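Long-range contacts in putative methyl-accepting chemotaxis signal transduction protein (Campylobacter jejuni subsp. jejuni serotype O:2, PDB 4XMR), which probably senses amino acids for chemotaxis through a tandem PAS sensory domain that holds isoleucine in a pocket: residues D165-V170 / T190-L195; F178-K183 / A235-I240; S202-A207 / N215-K220; V65-K70 / A99-L104. All blocks are in the same frame, centred on the assembly; numbering follows the deposited sequence. Where two conformers were deposited one is given.

Contact 1 of 4, residues D165-V170 / T190-L195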
loop_
_atom_site.group_PDB
_atom_site.type_symbol
_atom_site.label_atom_id
_atom_site.label_comp_id
_atom_site.label_asym_id
_atom_site.label_seq_id
_atom_site.Cartn_x
_atom_site.Cartn_y
_atom_site.Cartn_z
ATOM N N ASP B 165 -7.711 2.770 -8.930
ATOM C CA ASP B 165 -6.539 2.400 -8.148
ATOM C C ASP B 165 -6.835 1.216 -7.234
ATOM O O ASP B 165 -6.007 0.319 -7.081
ATOM C CB ASP B 165 -6.038 3.568 -7.292
ATOM C CG ASP B 165 -5.383 4.656 -8.095
ATOM O OD1 ASP B 165 -5.274 4.531 -9.333
ATOM O OD2 ASP B 165 -4.960 5.640 -7.454
ATOM N N LEU B 166 -8.011 1.216 -6.612
ATOM C CA LEU B 166 -8.382 0.103 -5.755
ATOM C C LEU B 166 -8.676 -1.140 -6.603
ATOM O O LEU B 166 -8.313 -2.256 -6.229
ATOM C CB LEU B 166 -9.551 0.493 -4.852
ATOM C CG LEU B 166 -10.047 -0.650 -3.972
ATOM C CD1 LEU B 166 -8.906 -1.239 -3.134
ATOM C CD2 LEU B 166 -11.156 -0.116 -3.089
ATOM N N GLN B 167 -9.329 -0.967 -7.753
ATOM C CA GLN B 167 -9.553 -2.109 -8.647
ATOM C C GLN B 167 -8.235 -2.747 -9.032
ATOM O O GLN B 167 -8.090 -3.971 -8.998
ATOM C CB GLN B 167 -10.317 -1.710 -9.918
ATOM C CG GLN B 167 -9.992 -2.563 -11.178
ATOM C CD GLN B 167 -10.437 -4.028 -11.092
ATOM O OE1 GLN B 167 -11.426 -4.356 -10.457
ATOM N NE2 GLN B 167 -9.701 -4.906 -11.751
ATOM N N ASN B 168 -7.264 -1.919 -9.392
ATOM C CA ASN B 168 -5.978 -2.457 -9.800
ATOM C C ASN B 168 -5.285 -3.244 -8.688
ATOM O O ASN B 168 -4.681 -4.290 -8.937
ATOM C CB ASN B 168 -5.071 -1.346 -10.334
ATOM C CG ASN B 168 -5.529 -0.817 -11.678
ATOM O OD1 ASN B 168 -6.305 -1.460 -12.377
ATOM N ND2 ASN B 168 -5.044 0.359 -12.045
ATOM N N LEU B 169 -5.389 -2.759 -7.460
ATOM C CA LEU B 169 -4.847 -3.478 -6.312
ATOM C C LEU B 169 -5.535 -4.829 -6.120
ATOM O O LEU B 169 -4.883 -5.851 -5.904
ATOM C CB LEU B 169 -5.013 -2.648 -5.052
ATOM C CG LEU B 169 -4.035 -1.483 -4.960
ATOM C CD1 LEU B 169 -4.457 -0.496 -3.881
ATOM C CD2 LEU B 169 -2.642 -2.015 -4.654
ATOM N N VAL B 170 -6.861 -4.840 -6.193
ATOM C CA VAL B 170 -7.600 -6.084 -6.024
ATOM C C VAL B 170 -7.237 -7.088 -7.120
ATOM O O VAL B 170 -7.048 -8.281 -6.849
ATOM C CB VAL B 170 -9.111 -5.830 -6.013
ATOM C CG1 VAL B 170 -9.891 -7.159 -6.061
ATOM C CG2 VAL B 170 -9.476 -5.046 -4.780
ATOM N N THR B 190 -10.562 -9.762 -9.545
ATOM C CA THR B 190 -9.314 -10.344 -10.030
ATOM C C THR B 190 -9.466 -10.781 -11.480
ATOM O O THR B 190 -8.599 -10.529 -12.327
ATOM C CB THR B 190 -8.934 -11.547 -9.185
ATOM O OG1 THR B 190 -8.771 -11.115 -7.831
ATOM C CG2 THR B 190 -7.639 -12.170 -9.680
ATOM N N ASN B 191 -10.574 -11.450 -11.756
ATOM C CA ASN B 191 -10.938 -11.789 -13.120
ATOM C C ASN B 191 -11.765 -10.630 -13.655
ATOM O O ASN B 191 -12.934 -10.490 -13.312
ATOM C CB ASN B 191 -11.735 -13.094 -13.126
ATOM C CG ASN B 191 -12.277 -13.459 -14.498
ATOM O OD1 ASN B 191 -11.981 -12.806 -15.502
ATOM N ND2 ASN B 191 -13.070 -14.526 -14.548
ATOM N N LYS B 192 -11.146 -9.787 -14.478
ATOM C CA LYS B 192 -11.799 -8.561 -14.930
ATOM C C LYS B 192 -13.049 -8.812 -15.769
ATOM O O LYS B 192 -13.827 -7.893 -16.007
ATOM C CB LYS B 192 -10.808 -7.614 -15.624
ATOM C CG LYS B 192 -9.852 -6.946 -14.634
ATOM C CD LYS B 192 -8.901 -5.937 -15.277
ATOM C CE LYS B 192 -7.863 -5.456 -14.260
ATOM N NZ LYS B 192 -6.907 -4.444 -14.797
ATOM N N GLU B 193 -13.256 -10.057 -16.194
ATOM C CA GLU B 193 -14.501 -10.426 -16.862
ATOM C C GLU B 193 -15.725 -10.307 -15.948
ATOM O O GLU B 193 -16.842 -10.072 -16.420
ATOM C CB GLU B 193 -14.416 -11.839 -17.445
ATOM C CG GLU B 193 -13.512 -11.960 -18.662
ATOM C CD GLU B 193 -13.889 -13.129 -19.562
ATOM O OE1 GLU B 193 -14.531 -14.085 -19.075
ATOM O OE2 GLU B 193 -13.553 -13.088 -20.765
ATOM N N LEU B 194 -15.522 -10.476 -14.645
ATOM C CA LEU B 194 -16.616 -10.354 -13.681
ATOM C C LEU B 194 -17.186 -8.941 -13.630
ATOM O O LEU B 194 -18.263 -8.729 -13.078
ATOM C CB LEU B 194 -16.158 -10.771 -12.279
ATOM C CG LEU B 194 -15.836 -12.251 -12.088
ATOM C CD1 LEU B 194 -15.622 -12.540 -10.606
ATOM C CD2 LEU B 194 -16.928 -13.152 -12.669
ATOM N N LEU B 195 -16.468 -7.981 -14.207
ATOM C CA LEU B 195 -16.912 -6.592 -14.184
ATOM C C LEU B 195 -17.959 -6.296 -15.248
ATOM O O LEU B 195 -18.669 -5.291 -15.178
ATOM C CB LEU B 195 -15.725 -5.649 -14.360
ATOM C CG LEU B 195 -14.693 -5.689 -13.228
ATOM C CD1 LEU B 195 -13.541 -4.748 -13.534
ATOM C CD2 LEU B 195 -15.329 -5.342 -11.892
#
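Gln167 meets Lys192 and Leu195 where the helix linking the two PAS-like modules, 163-171, faces the 3-10 turn that follows strand 186-189. The amide lies between two aliphatic neighbours. Its NE2 is 3.2 Å from Lys192 CE and 3.5 Å from Lys192 CG, so the methylenes of the lysine pass beside the nitrogen. On the oxygen branch, Gln167 and Leu195 reach toward each other tip to tip, with Leu195 CD1 3.8 Å from Gln167 OE1. These contacts belong to one of two deposited Gln167 conformers and are correspondingly provisional. In that conformer chi2 is 67°, which bends CD away from a fully extended course, and OE1 accepts a hydrogen bond from the backbone N of Ala189, next to the turn. Lys192 is extended beyond CG and carries NZ to 3.9 Å from Asn168 OD1, a distance that supports proximity only. The turn itself is shaped by Asn191, whose OD1 takes the Glu193 N-H in an Asx turn from 55° above its carbonyl plane. At the end nearest in backbone, Thr190 OG1 is committed to Thr177 O, while Val170 O bonds to Thr173 OG1; Thr190 OG1 and Val170 O approach to 3.5 Å.

Contact 2 of 4, residues F178-K183 / A235-I240; sequences FLFDQK and AYTACI
Cys239 CB sits over one face of the Phe178 ring, 3.6 Å above its plane and offset toward the rim. Phe178 chi1 of 50° puts CG between the backbone N and the carbonyl carbon. Cys239 SG, joined in a disulfide to Cys230, lies in the plane of the Phe180 ring at its edge, 3.8 Å from Phe180 CE2, so one cysteine meets two rings in different ways. On the reverse face of the sheet, Leu179 CD2 packs 3.5 Å from Ala238 CB, and Leu179 CD1 lies over the Tyr236 ring. Between these layers run two reciprocal backbone pairs, Phe178 with Cys239 and Phe180 with Thr237; the shortest bond, Phe180 N to Thr237 O, is 2.7 Å. Beyond Phe180 the direct pairing ends and a water takes over. It donates to Asp181 O at 2.8 Å and Ala235 O at 2.9 Å, and accepts from Thr237 OG1, which Lys232 NZ also reaches. Asp181 OD1 closes an Asx turn on Lys183 N and also accepts from Lys185 N. Segments 178-180 and 236-240 run 152° apart; they belong to 177-180 and 236-243, two adjacent inner strands of the antiparallel five-stranded sheet of the second PAS-like module.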
loop_
_atom_site.group_PDB
_atom_site.type_symbol
_atom_site.label_atom_id
_atom_site.label_comp_id
_atom_site.label_asym_id
_atom_site.label_seq_id
_atom_site.Cartn_x
_atom_site.Cartn_y
_atom_site.Cartn_z
ATOM N N PHE B 178 -13.276 -10.708 -5.406
ATOM C CA PHE B 178 -13.958 -9.571 -6.005
ATOM C C PHE B 178 -14.695 -8.769 -4.943
ATOM O O PHE B 178 -14.866 -9.232 -3.822
ATOM C CB PHE B 178 -14.862 -9.994 -7.181
ATOM C CG PHE B 178 -15.795 -11.150 -6.883
ATOM C CD1 PHE B 178 -15.342 -12.461 -6.977
ATOM C CD2 PHE B 178 -17.134 -10.934 -6.581
ATOM C CE1 PHE B 178 -16.193 -13.535 -6.727
ATOM C CE2 PHE B 178 -17.995 -12.009 -6.338
ATOM C CZ PHE B 178 -17.514 -13.303 -6.415
ATOM N N LEU B 179 -15.076 -7.545 -5.298
ATOM C CA LEU B 179 -15.737 -6.623 -4.386
ATOM C C LEU B 179 -17.045 -6.128 -4.967
ATOM O O LEU B 179 -17.104 -5.787 -6.146
ATOM C CB LEU B 179 -14.874 -5.381 -4.142
ATOM C CG LEU B 179 -13.504 -5.491 -3.504
ATOM C CD1 LEU B 179 -12.939 -4.076 -3.342
ATOM C CD2 LEU B 179 -13.582 -6.208 -2.166
ATOM N N PHE B 180 -18.068 -6.046 -4.117
ATOM C CA PHE B 180 -19.297 -5.332 -4.440
ATOM C C PHE B 180 -19.331 -4.027 -3.671
ATOM O O PHE B 180 -18.829 -3.945 -2.551
ATOM C CB PHE B 180 -20.527 -6.146 -4.036
ATOM C CG PHE B 180 -20.694 -7.419 -4.801
ATOM C CD1 PHE B 180 -21.347 -7.419 -6.021
ATOM C CD2 PHE B 180 -20.216 -8.615 -4.287
ATOM C CE1 PHE B 180 -21.509 -8.586 -6.731
ATOM C CE2 PHE B 180 -20.377 -9.788 -4.990
ATOM C CZ PHE B 180 -21.029 -9.775 -6.211
ATOM N N ASP B 181 -19.935 -3.007 -4.267
ATOM C CA ASP B 181 -20.107 -1.749 -3.561
ATOM C C ASP B 181 -21.317 -1.783 -2.631
ATOM O O ASP B 181 -21.954 -2.827 -2.458
ATOM C CB ASP B 181 -20.156 -0.561 -4.531
ATOM C CG ASP B 181 -21.367 -0.589 -5.458
ATOM O OD1 ASP B 181 -22.374 -1.267 -5.156
ATOM O OD2 ASP B 181 -21.312 0.105 -6.493
ATOM N N GLN B 182 -21.619 -0.637 -2.041
ATOM C CA GLN B 182 -22.669 -0.512 -1.043
ATOM C C GLN B 182 -24.064 -0.805 -1.598
ATOM O O GLN B 182 -24.985 -1.108 -0.841
ATOM C CB GLN B 182 -22.622 0.885 -0.415
ATOM C CG GLN B 182 -22.851 2.051 -1.390
ATOM C CD GLN B 182 -21.724 2.261 -2.407
ATOM O OE1 GLN B 182 -20.539 2.019 -2.126
ATOM N NE2 GLN B 182 -22.098 2.714 -3.602
ATOM N N LYS B 183 -24.218 -0.708 -2.915
ATOM C CA LYS B 183 -25.492 -1.001 -3.561
ATOM C C LYS B 183 -25.513 -2.413 -4.141
ATOM O O LYS B 183 -26.385 -2.754 -4.948
ATOM C CB LYS B 183 -25.790 0.029 -4.648
ATOM C CG LYS B 183 -25.961 1.439 -4.105
ATOM C CD LYS B 183 -26.973 1.454 -2.963
ATOM C CE LYS B 183 -26.917 2.751 -2.168
ATOM N NZ LYS B 183 -27.423 3.910 -2.950
ATOM N N ALA B 235 -18.168 -0.500 3.651
ATOM C CA ALA B 235 -19.417 -0.588 2.899
ATOM C C ALA B 235 -19.381 -1.646 1.797
ATOM O O ALA B 235 -20.424 -1.971 1.216
ATOM C CB ALA B 235 -19.800 0.771 2.327
ATOM N N TYR B 236 -18.192 -2.186 1.519
ATOM C CA TYR B 236 -18.018 -3.159 0.443
ATOM C C TYR B 236 -18.346 -4.557 0.928
ATOM O O TYR B 236 -18.301 -4.849 2.123
ATOM C CB TYR B 236 -16.560 -3.212 -0.060
ATOM C CG TYR B 236 -15.981 -1.982 -0.710
ATOM C CD1 TYR B 236 -16.357 -1.593 -1.988
ATOM C CD2 TYR B 236 -14.998 -1.248 -0.060
ATOM C CE1 TYR B 236 -15.802 -0.474 -2.586
ATOM C CE2 TYR B 236 -14.435 -0.138 -0.644
ATOM C CZ TYR B 236 -14.840 0.247 -1.902
ATOM O OH TYR B 236 -14.271 1.360 -2.464
ATOM N N THR B 237 -18.627 -5.433 -0.023
ATOM C CA THR B 237 -18.655 -6.865 0.243
ATOM C C THR B 237 -17.536 -7.507 -0.567
ATOM O O THR B 237 -17.488 -7.355 -1.793
ATOM C CB THR B 237 -20.001 -7.483 -0.155
ATOM O OG1 THR B 237 -21.042 -6.854 0.599
ATOM C CG2 THR B 237 -20.003 -8.983 0.127
ATOM N N ALA B 238 -16.628 -8.194 0.124
ATOM C CA ALA B 238 -15.549 -8.926 -0.528
ATOM C C ALA B 238 -15.919 -10.397 -0.580
ATOM O O ALA B 238 -16.360 -10.960 0.416
ATOM C CB ALA B 238 -14.231 -8.738 0.218
ATOM N N CYS B 239 -15.709 -11.017 -1.736
ATOM C CA CYS B 239 -16.020 -12.439 -1.912
ATOM C C CYS B 239 -14.874 -13.194 -2.569
ATOM O O CYS B 239 -14.043 -12.604 -3.284
ATOM C CB CYS B 239 -17.244 -12.612 -2.812
ATOM S SG CYS B 239 -18.778 -11.881 -2.206
ATOM N N ILE B 240 -14.848 -14.502 -2.333
ATOM C CA ILE B 240 -14.005 -15.423 -3.079
ATOM C C ILE B 240 -14.885 -16.595 -3.497
ATOM O O ILE B 240 -15.717 -17.080 -2.713
ATOM C CB ILE B 240 -12.782 -15.878 -2.241
ATOM C CG1 ILE B 240 -11.762 -16.588 -3.124
ATOM C CG2 ILE B 240 -13.204 -16.731 -1.030
ATOM C CD1 ILE B 240 -10.424 -16.797 -2.436
HETATM O O HOH W 1 -21.675 -4.271 -0.024
#

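Contact 3 of 4, residues S202-A207 / N215-K220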
loop_
_atom_site.group_PDB
_atom_site.type_symbol
_atom_site.label_atom_id
_atom_site.label_comp_id
_atom_site.label_asym_id
_atom_site.label_seq_id
_atom_site.Cartn_x
_atom_site.Cartn_y
_atom_site.Cartn_z
ATOM N N SER B 202 -26.449 -12.259 -8.802
ATOM C CA SER B 202 -27.526 -12.617 -7.884
ATOM C C SER B 202 -27.279 -13.926 -7.108
ATOM O O SER B 202 -27.465 -13.957 -5.889
ATOM C CB SER B 202 -28.880 -12.649 -8.607
ATOM O OG SER B 202 -29.236 -11.360 -9.080
ATOM N N PRO B 203 -26.854 -15.003 -7.797
ATOM C CA PRO B 203 -26.655 -16.239 -7.030
ATOM C C PRO B 203 -25.658 -16.115 -5.871
ATOM O O PRO B 203 -25.947 -16.596 -4.777
ATOM C CB PRO B 203 -26.153 -17.223 -8.088
ATOM C CG PRO B 203 -26.773 -16.741 -9.349
ATOM C CD PRO B 203 -26.685 -15.249 -9.246
ATOM N N VAL B 204 -24.523 -15.459 -6.083
ATOM C CA VAL B 204 -23.555 -15.344 -4.995
ATOM C C VAL B 204 -24.082 -14.442 -3.875
ATOM O O VAL B 204 -23.938 -14.761 -2.692
ATOM C CB VAL B 204 -22.141 -14.929 -5.480
ATOM C CG1 VAL B 204 -22.115 -13.489 -5.941
ATOM C CG2 VAL B 204 -21.112 -15.182 -4.375
ATOM N N LEU B 205 -24.730 -13.340 -4.241
ATOM C CA LEU B 205 -25.244 -12.406 -3.251
ATOM C C LEU B 205 -26.371 -13.016 -2.420
ATOM O O LEU B 205 -26.427 -12.818 -1.207
ATOM C CB LEU B 205 -25.711 -11.113 -3.929
ATOM C CG LEU B 205 -24.620 -10.229 -4.524
ATOM C CD1 LEU B 205 -25.219 -9.136 -5.391
ATOM C CD2 LEU B 205 -23.802 -9.632 -3.400
ATOM N N ASN B 206 -27.265 -13.751 -3.076
ATOM C CA ASN B 206 -28.363 -14.410 -2.373
ATOM C C ASN B 206 -27.837 -15.441 -1.384
ATOM O O ASN B 206 -28.341 -15.565 -0.267
ATOM C CB ASN B 206 -29.322 -15.074 -3.363
ATOM C CG ASN B 206 -30.136 -14.065 -4.156
ATOM O OD1 ASN B 206 -30.267 -12.906 -3.760
ATOM N ND2 ASN B 206 -30.683 -14.502 -5.286
ATOM N N ALA B 207 -26.813 -16.180 -1.793
ATOM C CA ALA B 207 -26.252 -17.190 -0.915
ATOM C C ALA B 207 -25.527 -16.529 0.257
ATOM O O ALA B 207 -25.636 -16.975 1.394
ATOM C CB ALA B 207 -25.329 -18.109 -1.682
ATOM N N ASN B 215 -18.424 -17.495 6.081
ATOM C CA ASN B 215 -19.017 -18.827 6.106
ATOM C C ASN B 215 -19.197 -19.328 4.680
ATOM O O ASN B 215 -19.838 -18.680 3.859
ATOM C CB ASN B 215 -20.355 -18.798 6.841
ATOM C CG ASN B 215 -20.208 -18.372 8.283
ATOM O OD1 ASN B 215 -19.292 -18.812 8.982
ATOM N ND2 ASN B 215 -21.105 -17.510 8.741
ATOM N N PHE B 216 -18.622 -20.480 4.374
ATOM C CA PHE B 216 -18.706 -20.994 3.014
ATOM C C PHE B 216 -20.084 -21.513 2.655
ATOM O O PHE B 216 -20.775 -22.145 3.473
ATOM C CB PHE B 216 -17.659 -22.072 2.771
ATOM C CG PHE B 216 -16.284 -21.522 2.676
ATOM C CD1 PHE B 216 -15.771 -21.107 1.454
ATOM C CD2 PHE B 216 -15.516 -21.362 3.817
ATOM C CE1 PHE B 216 -14.497 -20.571 1.372
ATOM C CE2 PHE B 216 -14.251 -20.824 3.745
ATOM C CZ PHE B 216 -13.742 -20.425 2.525
ATOM N N PHE B 217 -20.467 -21.272 1.408
ATOM C CA PHE B 217 -21.765 -21.695 0.908
ATOM C C PHE B 217 -21.672 -22.235 -0.509
ATOM O O PHE B 217 -20.771 -21.863 -1.268
ATOM C CB PHE B 217 -22.751 -20.528 0.941
ATOM C CG PHE B 217 -22.239 -19.273 0.288
ATOM C CD1 PHE B 217 -22.234 -19.137 -1.097
ATOM C CD2 PHE B 217 -21.771 -18.223 1.060
ATOM C CE1 PHE B 217 -21.766 -17.968 -1.699
ATOM C CE2 PHE B 217 -21.298 -17.053 0.469
ATOM C CZ PHE B 217 -21.298 -16.927 -0.904
ATOM N N SER B 218 -22.619 -23.100 -0.860
ATOM C CA SER B 218 -22.767 -23.564 -2.231
ATOM C C SER B 218 -23.754 -22.673 -2.966
ATOM O O SER B 218 -24.708 -22.158 -2.379
ATOM C CB SER B 218 -23.246 -25.017 -2.261
ATOM O OG SER B 218 -22.261 -25.878 -1.725
ATOM N N TYR B 219 -23.505 -22.473 -4.253
ATOM C CA TYR B 219 -24.438 -21.758 -5.108
ATOM C C TYR B 219 -24.196 -22.200 -6.540
ATOM O O TYR B 219 -23.227 -22.908 -6.821
ATOM C CB TYR B 219 -24.287 -20.234 -4.954
ATOM C CG TYR B 219 -23.061 -19.649 -5.624
ATOM C CD1 TYR B 219 -21.807 -19.724 -5.019
ATOM C CD2 TYR B 219 -23.157 -19.012 -6.858
ATOM C CE1 TYR B 219 -20.687 -19.188 -5.628
ATOM C CE2 TYR B 219 -22.039 -18.467 -7.472
ATOM C CZ TYR B 219 -20.812 -18.559 -6.854
ATOM O OH TYR B 219 -19.701 -18.029 -7.461
ATOM N N LYS B 220 -25.086 -21.816 -7.446
ATOM C CA LYS B 220 -24.909 -22.189 -8.842
ATOM C C LYS B 220 -25.119 -21.012 -9.778
ATOM O O LYS B 220 -25.955 -20.141 -9.523
ATOM C CB LYS B 220 -25.843 -23.344 -9.225
ATOM C CG LYS B 220 -27.316 -22.997 -9.186
ATOM C CD LYS B 220 -28.182 -24.167 -9.631
ATOM C CE LYS B 220 -29.651 -23.771 -9.653
ATOM N NZ LYS B 220 -30.535 -24.888 -10.085
#
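Val204 overlaps the Tyr219 ring, its CB 4.0 Å above the plane and displaced toward the rim. With CB only 19° off the normal through the ring centroid, this is a CH-pi contact over the face. It belongs to an antiparallel helix-on-sheet packing: helix 202-211 lies against strand 217-221, an outermost strand of the second PAS-like sheet. Across the contact, the axes of segments 202-207 and 217-220 approach to 7.7 Å, with N-to-C directions 153° apart. The second ring, Phe217, is met differently. Val204 CG2, anti to the backbone N, reaches its edge in the ring plane, whereas Ala207 comes over a face, its carbonyl carbon above the ring centre. Ala207 CB is 3.3 Å from Phe217 CD1, a tight approach. Both aromatic side chains place CG between the backbone N and carbonyl carbon. They start from alternate strand residues and so rise from the same face, while Ser218 points the other way. Tyr219 is fixed at its far end by a hydrogen bond between its OH and Arg226 NE on the adjoining strand, and Phe217 also touches Cys230 there. One turn before Ala207 in the helix, Pro203 CB meets the Tyr219 ring at CD2, 3.7 Å away, and comes to 3.3 Å from the backbone O of Lys220.

Contact 4 of 4, residues V65-K70 / A99-L104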
loop_
_atom_site.group_PDB
_atom_site.type_symbol
_atom_site.label_atom_id
_atom_site.label_comp_id
_atom_site.label_asym_id
_atom_site.label_seq_id
_atom_site.Cartn_x
_atom_site.Cartn_y
_atom_site.Cartn_z
ATOM N N VAL B 65 -2.285 28.165 0.604
ATOM C CA VAL B 65 -2.822 26.808 0.604
ATOM C C VAL B 65 -2.480 26.089 -0.701
ATOM O O VAL B 65 -2.189 24.891 -0.697
ATOM C CB VAL B 65 -4.348 26.790 0.863
ATOM C CG1 VAL B 65 -4.894 25.369 0.798
ATOM C CG2 VAL B 65 -4.650 27.403 2.227
ATOM N N GLY B 66 -2.498 26.814 -1.815
ATOM C CA GLY B 66 -2.294 26.187 -3.110
ATOM C C GLY B 66 -1.043 25.328 -3.231
ATOM O O GLY B 66 -1.120 24.186 -3.686
ATOM N N PRO B 67 0.124 25.870 -2.840
ATOM C CA PRO B 67 1.334 25.044 -2.937
ATOM C C PRO B 67 1.228 23.760 -2.115
ATOM O O PRO B 67 1.722 22.724 -2.546
ATOM C CB PRO B 67 2.432 25.971 -2.394
ATOM C CG PRO B 67 1.935 27.347 -2.702
ATOM C CD PRO B 67 0.440 27.263 -2.475
ATOM N N ILE B 68 0.587 23.822 -0.956
ATOM C CA ILE B 68 0.467 22.630 -0.124
ATOM C C ILE B 68 -0.387 21.568 -0.828
ATOM O O ILE B 68 -0.024 20.384 -0.854
ATOM C CB ILE B 68 -0.141 22.958 1.265
ATOM C CG1 ILE B 68 0.607 24.115 1.919
ATOM C CG2 ILE B 68 -0.080 21.733 2.149
ATOM C CD1 ILE B 68 0.116 24.462 3.337
ATOM N N LEU B 69 -1.501 21.993 -1.424
ATOM C CA LEU B 69 -2.354 21.061 -2.154
ATOM C C LEU B 69 -1.578 20.401 -3.280
ATOM O O LEU B 69 -1.691 19.195 -3.499
ATOM C CB LEU B 69 -3.575 21.768 -2.743
ATOM C CG LEU B 69 -4.493 22.527 -1.788
ATOM C CD1 LEU B 69 -5.633 23.184 -2.579
ATOM C CD2 LEU B 69 -5.041 21.613 -0.701
ATOM N N LYS B 70 -0.800 21.198 -4.009
ATOM C CA LYS B 70 -0.042 20.672 -5.134
ATOM C C LYS B 70 1.023 19.663 -4.704
ATOM O O LYS B 70 1.155 18.592 -5.302
ATOM C CB LYS B 70 0.613 21.808 -5.925
ATOM C CG LYS B 70 1.398 21.323 -7.146
ATOM C CD LYS B 70 2.062 22.467 -7.906
ATOM C CE LYS B 70 3.342 22.926 -7.228
ATOM N NZ LYS B 70 4.217 23.716 -8.153
ATOM N N ALA B 99 0.849 21.777 -14.076
ATOM C CA ALA B 99 1.684 22.885 -14.540
ATOM C C ALA B 99 1.456 24.158 -13.725
ATOM O O ALA B 99 2.239 24.477 -12.829
ATOM C CB ALA B 99 1.450 23.148 -16.025
ATOM N N LYS B 100 0.385 24.883 -14.040
ATOM C CA LYS B 100 0.054 26.119 -13.335
ATOM C C LYS B 100 -0.252 25.850 -11.864
ATOM O O LYS B 100 -0.433 24.704 -11.455
ATOM C CB LYS B 100 -1.164 26.786 -13.968
ATOM C CG LYS B 100 -1.418 26.380 -15.408
ATOM C CD LYS B 100 -2.886 26.564 -15.774
ATOM C CE LYS B 100 -3.371 27.959 -15.412
ATOM N NZ LYS B 100 -2.531 29.013 -16.046
ATOM N N MET B 101 -0.332 26.912 -11.072
ATOM C CA MET B 101 -0.695 26.770 -9.670
ATOM C C MET B 101 -2.200 26.556 -9.517
ATOM O O MET B 101 -2.977 26.940 -10.393
ATOM C CB MET B 101 -0.248 27.996 -8.869
ATOM C CG MET B 101 1.257 28.129 -8.750
ATOM S SD MET B 101 2.032 26.580 -8.244
ATOM C CE MET B 101 1.597 26.489 -6.508
ATOM N N PRO B 102 -2.618 25.933 -8.401
ATOM C CA PRO B 102 -4.054 25.764 -8.156
ATOM C C PRO B 102 -4.795 27.094 -8.226
ATOM O O PRO B 102 -4.289 28.126 -7.770
ATOM C CB PRO B 102 -4.092 25.208 -6.734
ATOM C CG PRO B 102 -2.813 24.445 -6.617
ATOM C CD PRO B 102 -1.806 25.288 -7.352
ATOM N N GLU B 103 -5.980 27.065 -8.818
ATOM C CA GLU B 103 -6.796 28.257 -8.957
ATOM C C GLU B 103 -8.168 28.024 -8.347
ATOM O O GLU B 103 -8.560 26.875 -8.078
ATOM C CB GLU B 103 -6.944 28.640 -10.433
ATOM C CG GLU B 103 -5.648 29.070 -11.096
ATOM C CD GLU B 103 -5.830 29.386 -12.566
ATOM O OE1 GLU B 103 -6.887 29.022 -13.123
ATOM O OE2 GLU B 103 -4.920 30.002 -13.163
ATOM N N LEU B 104 -8.877 29.124 -8.119
ATOM C CA LEU B 104 -10.239 29.083 -7.607
ATOM C C LEU B 104 -11.217 28.830 -8.741
ATOM O O LEU B 104 -11.188 29.512 -9.763
ATOM C CB LEU B 104 -10.605 30.385 -6.887
ATOM C CG LEU B 104 -9.978 30.666 -5.527
ATOM C CD1 LEU B 104 -10.464 32.001 -4.988
ATOM C CD2 LEU B 104 -10.293 29.558 -4.536
#
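Lys70 and Met101 cross at about a right angle, and the lysine can be followed outward from its root. Its CB lies 4.4 Å from Pro102 CG, a loose apolar approach. CG is anti to the backbone N (chi1 -179°). CD then comes 4.1 Å from Met101 SD. A bend at chi3 (79°) turns CE beside the thioether, at 4.0 Å from both Met101 SD and Met101 CE. At the tip, NZ is 3.6 Å from Met101 SD, a close approach of the ammonium nitrogen to the sulfur. Lys70 was deposited in two conformers, so the contacts of its outer atoms hold only for the conformer described. Met101 is folded at chi2 and chi3, and its methyl CE is 3.9 Å from Pro67 CG, the two side chains crossing at about a right angle. Deeper in, Pro102 CG lies 3.4 Å from Gly66 O, the same oxygen that accepts the Lys70 N-H in the helix. Pro67 brings no backbone N-H, and the helix kinks there. Pro102 also touches Ser93 of strand 90-94, while Ile68 packs on Tyr71 of the second subunit. The side chain of Pro102 is about 11 Å from the bound isoleucine. Helix 58-76 thus lies against the approach to strand 103-105, an outermost strand of the six-stranded sheet in the PAS-like, Cache-clan module that binds this ligand.

Overall arrangement
Along the chain, contact 4 closes first, within the isoleucine-binding module and its six-stranded sheet. Contact 1 follows at helix 163-171, which connects that sheet to the five-stranded sheet of the second module. Its segments alternate with those of contact 2, and the centres are 12 Å apart, with Val170 touching Leu179 and Leu194 touching Phe178. Contact 3 is nested inside the loop closed by contact 2, on the same sheet, their centres 13 Å apart and joined through Phe180 with Val204 and Leu205. Contacts 3 and 4 lie 49 Å apart on opposite sides of the chain's centre. Three contacts thus form one continuous packed region, separate from contact 4, consistent with an elongated tandem PAS receptor.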